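PDB 5OLC: galactonate dehydratase from Zobellia galactanivorans, which belongs to the mandelate racemase/muconate lactonizing enzyme family of the enolase superfamily, combining an N-terminal domain with a TIM-barrel-like C-terminal domain. Local coordinates for residues 227-232 with 237-242; 173-176 with 181-184; 276-281 with 285-290. One frame throughout, in Å; residues are numbered along the deposited sequence.

In the fold
Following the chain from the N terminus, contact 2 comes first: it closes the loop between strand 170-174 and helix 179-193. Contact 1 does the same between strand 224-228 and helix 236-245, two parallel strands further on. Contact 3 follows, folding the turn after strand 273-274, with its short helix, against helix 283-296. The three loops run in series, with no nesting or crossing, and all lie within the TIM-barrel-like part of the chain. Contacts 1 and 2 reach the same sheet; their centres lie about 16 Å apart and their nearest atoms about 4 Å, without touching. Contact 3 is more remote, its centre about 21 and 29 Å from those of contacts 1 and 2.

Contact 1: 227-232 with 237-242; sequences FEEPVS and DGYKRL
Tyr239 and Leu242, one turn apart on the helix, pack apolar side chains against the loop that leaves strand 224-228. The Pro230 ring crosses Tyr239 at about a right angle, bringing CD of Pro230 to 3.5 Å from CE1 of Tyr239. On the CD2-CE2 side of the ring, CG2 of Val231 comes to 3.6 Å from CD2 of Tyr239. With CG of Leu242 swung anti to the backbone N (chi1 -170°), the CD2 branch, extended from CA, ends 3.5 Å from Pro230 CB. That same CB lies over the centre of the Phe227 ring, while Leu242 CD2 is a looser 4.4 Å from CD2 of Phe227.

The polar approaches gather round the far half of the phenol. The carbonyl O of Ser232 meets the ring at its edge, near its plane, 3.4 Å from CE2 of Tyr239. Glu229 tilts its carboxylate 50° from the ring, with OE2 at 3.3 Å from Tyr239 OH; the firmer partner of that oxygen is the backbone N of Gly253.

This buried joint seats the first half of a beta-alpha-beta unit. Ile250, on the next strand, touches Pro230, Tyr239 and Leu242, while Ala212 of the preceding helix 209-219 touches Val231 and Leu242.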
# COMPACT_ATOMS: atom_id res chain seq x y z
N PHE A 227 -9.10 -24.48 -12.73
CA PHE A 227 -8.51 -25.25 -11.65
C PHE A 227 -9.25 -24.88 -10.36
O PHE A 227 -9.13 -23.77 -9.85
CB PHE A 227 -6.99 -25.01 -11.57
CG PHE A 227 -6.17 -25.95 -10.70
CD1 PHE A 227 -6.78 -26.99 -10.00
CD2 PHE A 227 -4.80 -25.79 -10.57
CE1 PHE A 227 -6.03 -27.84 -9.20
CE2 PHE A 227 -4.04 -26.65 -9.77
CZ PHE A 227 -4.67 -27.67 -9.09
N GLU A 228 -10.05 -25.85 -9.86
CA GLU A 228 -10.87 -25.75 -8.66
C GLU A 228 -10.10 -26.11 -7.40
O GLU A 228 -9.38 -27.11 -7.39
CB GLU A 228 -12.15 -26.59 -8.79
CG GLU A 228 -13.31 -26.06 -7.95
CD GLU A 228 -14.60 -26.85 -8.06
OE1 GLU A 228 -15.21 -26.84 -9.15
OE2 GLU A 228 -15.03 -27.43 -7.04
N GLU A 229 -10.25 -25.28 -6.36
CA GLU A 229 -9.60 -25.39 -5.05
C GLU A 229 -8.12 -25.88 -5.16
O GLU A 229 -7.79 -26.95 -4.63
CB GLU A 229 -10.47 -26.25 -4.10
CG GLU A 229 -11.77 -25.58 -3.66
CD GLU A 229 -11.68 -24.65 -2.46
OE1 GLU A 229 -11.42 -25.14 -1.34
OE2 GLU A 229 -11.96 -23.44 -2.63
N PRO A 230 -7.23 -25.16 -5.90
CA PRO A 230 -5.84 -25.64 -6.09
C PRO A 230 -4.97 -25.75 -4.84
O PRO A 230 -4.14 -26.65 -4.76
CB PRO A 230 -5.26 -24.64 -7.08
CG PRO A 230 -6.06 -23.40 -6.87
CD PRO A 230 -7.44 -23.89 -6.63
N VAL A 231 -5.12 -24.81 -3.89
CA VAL A 231 -4.38 -24.80 -2.62
C VAL A 231 -5.38 -24.64 -1.45
O VAL A 231 -6.59 -24.60 -1.69
CB VAL A 231 -3.22 -23.76 -2.56
CG1 VAL A 231 -2.15 -24.03 -3.62
CG2 VAL A 231 -3.74 -22.32 -2.64
N SER A 232 -4.87 -24.57 -0.21
CA SER A 232 -5.67 -24.40 1.00
C SER A 232 -6.56 -23.14 0.90
O SER A 232 -6.05 -22.08 0.49
CB SER A 232 -4.74 -24.28 2.21
OG SER A 232 -5.42 -23.90 3.39
N ASP A 237 -2.52 -15.85 -0.58
CA ASP A 237 -1.32 -15.44 -1.31
C ASP A 237 -0.90 -16.50 -2.33
O ASP A 237 -0.37 -16.16 -3.38
CB ASP A 237 -0.17 -15.10 -0.34
CG ASP A 237 -0.36 -13.84 0.50
OD1 ASP A 237 -1.34 -13.09 0.27
OD2 ASP A 237 0.51 -13.58 1.38
N GLY A 238 -1.20 -17.76 -2.03
CA GLY A 238 -0.92 -18.88 -2.92
C GLY A 238 -1.78 -18.87 -4.15
O GLY A 238 -1.28 -19.09 -5.25
N TYR A 239 -3.09 -18.60 -3.97
CA TYR A 239 -4.10 -18.49 -5.02
C TYR A 239 -3.66 -17.38 -6.00
O TYR A 239 -3.46 -17.66 -7.18
CB TYR A 239 -5.48 -18.14 -4.41
CG TYR A 239 -6.36 -19.33 -4.08
CD1 TYR A 239 -7.22 -19.87 -5.04
CD2 TYR A 239 -6.41 -19.86 -2.79
CE1 TYR A 239 -8.05 -20.96 -4.74
CE2 TYR A 239 -7.23 -20.95 -2.49
CZ TYR A 239 -8.05 -21.50 -3.47
OH TYR A 239 -8.86 -22.57 -3.18
N LYS A 240 -3.45 -16.14 -5.46
CA LYS A 240 -3.02 -14.96 -6.21
C LYS A 240 -1.78 -15.22 -7.07
O LYS A 240 -1.78 -14.87 -8.25
CB LYS A 240 -2.80 -13.74 -5.29
CG LYS A 240 -2.73 -12.42 -6.07
CD LYS A 240 -2.55 -11.21 -5.19
CE LYS A 240 -2.69 -9.94 -6.00
NZ LYS A 240 -3.10 -8.79 -5.17
N ARG A 241 -0.72 -15.83 -6.46
CA ARG A 241 0.55 -16.18 -7.13
C ARG A 241 0.30 -17.18 -8.27
O ARG A 241 0.82 -17.01 -9.37
CB ARG A 241 1.55 -16.79 -6.13
CG ARG A 241 2.42 -15.82 -5.32
CD ARG A 241 3.62 -16.53 -4.64
NE ARG A 241 3.23 -17.76 -3.93
CZ ARG A 241 3.06 -17.87 -2.61
NH1 ARG A 241 3.27 -16.82 -1.82
NH2 ARG A 241 2.69 -19.02 -2.07
N LEU A 242 -0.51 -18.22 -8.00
CA LEU A 242 -0.85 -19.28 -8.96
C LEU A 242 -1.54 -18.69 -10.18
O LEU A 242 -1.20 -19.06 -11.31
CB LEU A 242 -1.72 -20.35 -8.29
CG LEU A 242 -1.96 -21.62 -9.09
CD1 LEU A 242 -0.69 -22.32 -9.43
CD2 LEU A 242 -2.79 -22.55 -8.32

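Contact 2: 173-176 with 181-184; sequences MKVG and QDLK
OD2 of Asp182 is gripped twice: by the backbone N of Gly176 across the contact, and by the hydroxyl of Tyr207 from beyond it. The bond from Gly176 N to Asp182 OD2 is 3.0 Å long and well off straight, with an angle of 137° at the hydrogen. It reaches the oxygen on the syn side of the carboxylate, 24° out of its plane. The second oxygen, OD1, takes a hydrogen bond from the backbone N of Leu177, so two successive residues of the turn are bound to the one carboxylate.

The torsions explain how a helix residue can serve the loop before it. Asp182 stands early in helix 179-193, and its CG lies beside its own backbone N, anti to the carbonyl carbon (chi1 -65°), which carries the carboxylate across to the loop. There it crosses Val175 obliquely. The closest part of the valine is its branch point, CB of Val175 lying 3.3 Å from OD2 of Asp182; the methyl CG1 of Val175 stays 4.1 Å from CG of Asp182. Gly176 has a positive phi, in a conformation where a CB would press on the carbonyl O of Val175, so the bend at this point is one that glycine takes readily.

Leu215 of helix 209-219 packs on both Val175 and Asp182, and Val175 also touches Ile201 and Ile186. The carboxylate is therefore buried beside apolar groups, and two backbone N-H groups and a tyrosine hydroxyl meet its polar needs. The N-H donors, and probably the nearby helix start, would help to stabilise negative charge, and the set of bonds ties the strand-to-helix turn to the start of that helix.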
# COMPACT_ATOMS: atom_id res chain seq x y z
N MET A 173 -13.09 -33.23 -13.48
CA MET A 173 -12.35 -34.38 -12.96
C MET A 173 -11.59 -34.07 -11.66
O MET A 173 -11.13 -32.94 -11.46
CB MET A 173 -11.41 -34.96 -14.03
CG MET A 173 -10.35 -33.99 -14.51
SD MET A 173 -9.12 -34.80 -15.55
CE MET A 173 -8.31 -35.90 -14.32
N LYS A 174 -11.48 -35.09 -10.77
CA LYS A 174 -10.78 -34.93 -9.50
C LYS A 174 -9.32 -35.32 -9.64
O LYS A 174 -9.01 -36.37 -10.21
CB LYS A 174 -11.46 -35.71 -8.38
N VAL A 175 -8.44 -34.43 -9.16
CA VAL A 175 -6.98 -34.58 -9.16
C VAL A 175 -6.45 -34.51 -7.71
O VAL A 175 -7.15 -34.02 -6.82
CB VAL A 175 -6.27 -33.60 -10.13
CG1 VAL A 175 -6.72 -33.79 -11.57
CG2 VAL A 175 -6.43 -32.14 -9.70
N GLY A 176 -5.24 -35.02 -7.49
CA GLY A 176 -4.60 -35.08 -6.18
C GLY A 176 -3.91 -36.40 -5.92
O GLY A 176 -3.45 -36.65 -4.80
N GLN A 181 0.98 -38.58 -11.85
CA GLN A 181 -0.17 -39.50 -11.98
C GLN A 181 -1.36 -38.78 -12.64
O GLN A 181 -2.03 -39.36 -13.51
CB GLN A 181 -0.56 -40.07 -10.61
CG GLN A 181 -1.70 -41.08 -10.64
CD GLN A 181 -1.23 -42.49 -10.91
OE1 GLN A 181 -1.08 -42.91 -12.07
NE2 GLN A 181 -1.05 -43.26 -9.85
N ASP A 182 -1.61 -37.53 -12.23
CA ASP A 182 -2.68 -36.67 -12.73
C ASP A 182 -2.43 -36.33 -14.19
O ASP A 182 -3.29 -36.62 -15.01
CB ASP A 182 -2.83 -35.40 -11.88
CG ASP A 182 -3.28 -35.64 -10.46
OD1 ASP A 182 -3.73 -36.77 -10.15
OD2 ASP A 182 -3.21 -34.70 -9.65
N LEU A 183 -1.23 -35.79 -14.52
CA LEU A 183 -0.83 -35.44 -15.89
C LEU A 183 -0.98 -36.63 -16.86
O LEU A 183 -1.25 -36.43 -18.04
CB LEU A 183 0.61 -34.93 -15.91
N LYS A 184 -0.84 -37.87 -16.33
CA LYS A 184 -0.99 -39.12 -17.07
C LYS A 184 -2.49 -39.36 -17.37
O LYS A 184 -2.84 -39.76 -18.48
CB LYS A 184 -0.39 -40.27 -16.23
CG LYS A 184 -0.62 -41.69 -16.74
CD LYS A 184 -0.64 -42.66 -15.57
CE LYS A 184 -0.84 -44.09 -15.96
NZ LYS A 184 -1.25 -44.91 -14.79

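Contact 3: 276-281 with 285-290; sequences PDICAA and TEVKKI
Val287 drives its CG2 methyl into the bend of 276-281, reaching 3.6 Å from CA of Ile278. The side chains of Ile278 and Val287 cross at about a right angle, with CG1 of Ile278 at 3.8 Å from that same methyl, Val287 CG2. Because CG1 of Val287 takes the place anti to the backbone N (chi1 176°), CG2 is left as the branch that enters the bend.

One turn along, Ile290 works with two branches. It slides past Pro276 in the opposite direction, its CG2 3.7 Å from CG of Pro276, while CD1 of Ile290 reaches 3.9 Å from CB of Ala281. Glu286 lends only its aliphatic root, CB lying 4.0 Å from the carbonyl O of Ala281; its carboxylate turns away to a salt bridge with Lys259.

Asp277 points away from helix 283-296, its OD1 N-capping a short, weakly bonded helical turn through a weak bond from Cys279 N and its OD2 binding His304. Phe262 touches both Pro276 and Ile290. The contact belongs to the crossover from strand 273-274 through helix 283-296 to the parallel strand 300-301, as in a TIM barrel, with the helical turn interrupting the passage.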
# COMPACT_ATOMS: atom_id res chain seq x y z
N PRO A 276 -19.40 -20.26 -4.33
CA PRO A 276 -20.08 -20.49 -3.03
C PRO A 276 -21.12 -21.62 -3.13
O PRO A 276 -21.78 -21.75 -4.16
CB PRO A 276 -20.77 -19.15 -2.73
CG PRO A 276 -20.59 -18.30 -3.92
CD PRO A 276 -19.94 -19.07 -5.02
N ASP A 277 -21.25 -22.43 -2.07
CA ASP A 277 -22.28 -23.46 -2.05
C ASP A 277 -23.47 -22.84 -1.32
O ASP A 277 -23.33 -22.35 -0.20
CB ASP A 277 -21.80 -24.74 -1.35
CG ASP A 277 -22.72 -25.95 -1.52
OD1 ASP A 277 -23.87 -25.89 -1.02
OD2 ASP A 277 -22.28 -26.95 -2.12
N ILE A 278 -24.64 -22.82 -1.99
CA ILE A 278 -25.87 -22.21 -1.45
C ILE A 278 -26.19 -22.77 -0.07
O ILE A 278 -26.40 -22.00 0.86
CB ILE A 278 -27.05 -22.29 -2.46
CG1 ILE A 278 -26.74 -21.46 -3.74
CG2 ILE A 278 -28.36 -21.83 -1.84
CD1 ILE A 278 -26.98 -22.14 -5.06
N CYS A 279 -26.09 -24.10 0.06
CA CYS A 279 -26.37 -24.93 1.25
C CYS A 279 -25.32 -24.80 2.37
O CYS A 279 -25.49 -25.39 3.44
CB CYS A 279 -26.57 -26.39 0.82
SG CYS A 279 -27.97 -26.64 -0.32
N ALA A 280 -24.28 -24.00 2.14
CA ALA A 280 -23.21 -23.81 3.12
C ALA A 280 -22.93 -22.33 3.47
O ALA A 280 -22.90 -21.98 4.65
CB ALA A 280 -21.95 -24.50 2.64
N ALA A 281 -22.78 -21.46 2.42
CA ALA A 281 -22.40 -20.04 2.51
C ALA A 281 -23.43 -19.07 3.18
O ALA A 281 -23.06 -17.96 3.57
CB ALA A 281 -22.03 -19.53 1.12
N THR A 285 -30.45 -16.35 0.07
CA THR A 285 -30.36 -14.96 0.51
C THR A 285 -28.93 -14.52 0.48
O THR A 285 -28.67 -13.49 -0.11
CB THR A 285 -30.95 -14.79 1.91
OG1 THR A 285 -32.30 -15.25 1.91
CG2 THR A 285 -30.85 -13.35 2.45
N GLU A 286 -27.99 -15.27 1.09
CA GLU A 286 -26.60 -14.82 1.10
C GLU A 286 -25.89 -15.05 -0.19
O GLU A 286 -25.21 -14.12 -0.59
CB GLU A 286 -25.78 -15.36 2.27
CG GLU A 286 -24.69 -14.38 2.72
CD GLU A 286 -25.14 -13.24 3.62
OE1 GLU A 286 -26.34 -12.89 3.61
OE2 GLU A 286 -24.27 -12.70 4.35
N VAL A 287 -26.06 -16.21 -0.88
CA VAL A 287 -25.40 -16.40 -2.19
C VAL A 287 -25.83 -15.30 -3.16
O VAL A 287 -25.01 -14.86 -3.96
CB VAL A 287 -25.51 -17.81 -2.78
CG1 VAL A 287 -24.88 -17.87 -4.18
CG2 VAL A 287 -24.82 -18.80 -1.86
N LYS A 288 -27.07 -14.77 -3.03
CA LYS A 288 -27.51 -13.62 -3.85
C LYS A 288 -26.71 -12.37 -3.47
O LYS A 288 -26.31 -11.61 -4.35
CB LYS A 288 -29.01 -13.33 -3.70
CG LYS A 288 -29.78 -13.23 -5.02
CD LYS A 288 -29.34 -12.08 -5.95
CE LYS A 288 -30.49 -11.50 -6.74
NZ LYS A 288 -30.01 -10.63 -7.84
N LYS A 289 -26.46 -12.17 -2.16
CA LYS A 289 -25.68 -11.01 -1.69
C LYS A 289 -24.22 -11.13 -2.15
O LYS A 289 -23.63 -10.15 -2.64
CB LYS A 289 -25.85 -10.78 -0.19
CG LYS A 289 -27.28 -10.38 0.19
CD LYS A 289 -27.30 -9.92 1.66
CE LYS A 289 -28.38 -8.93 2.02
NZ LYS A 289 -29.71 -9.53 1.91
N ILE A 290 -23.68 -12.36 -2.10
CA ILE A 290 -22.36 -12.73 -2.62
C ILE A 290 -22.35 -12.47 -4.16
O ILE A 290 -21.34 -12.00 -4.68
CB ILE A 290 -22.00 -14.20 -2.27
CG1 ILE A 290 -21.84 -14.38 -0.75
CG2 ILE A 290 -20.74 -14.69 -3.03
CD1 ILE A 290 -21.82 -15.86 -0.28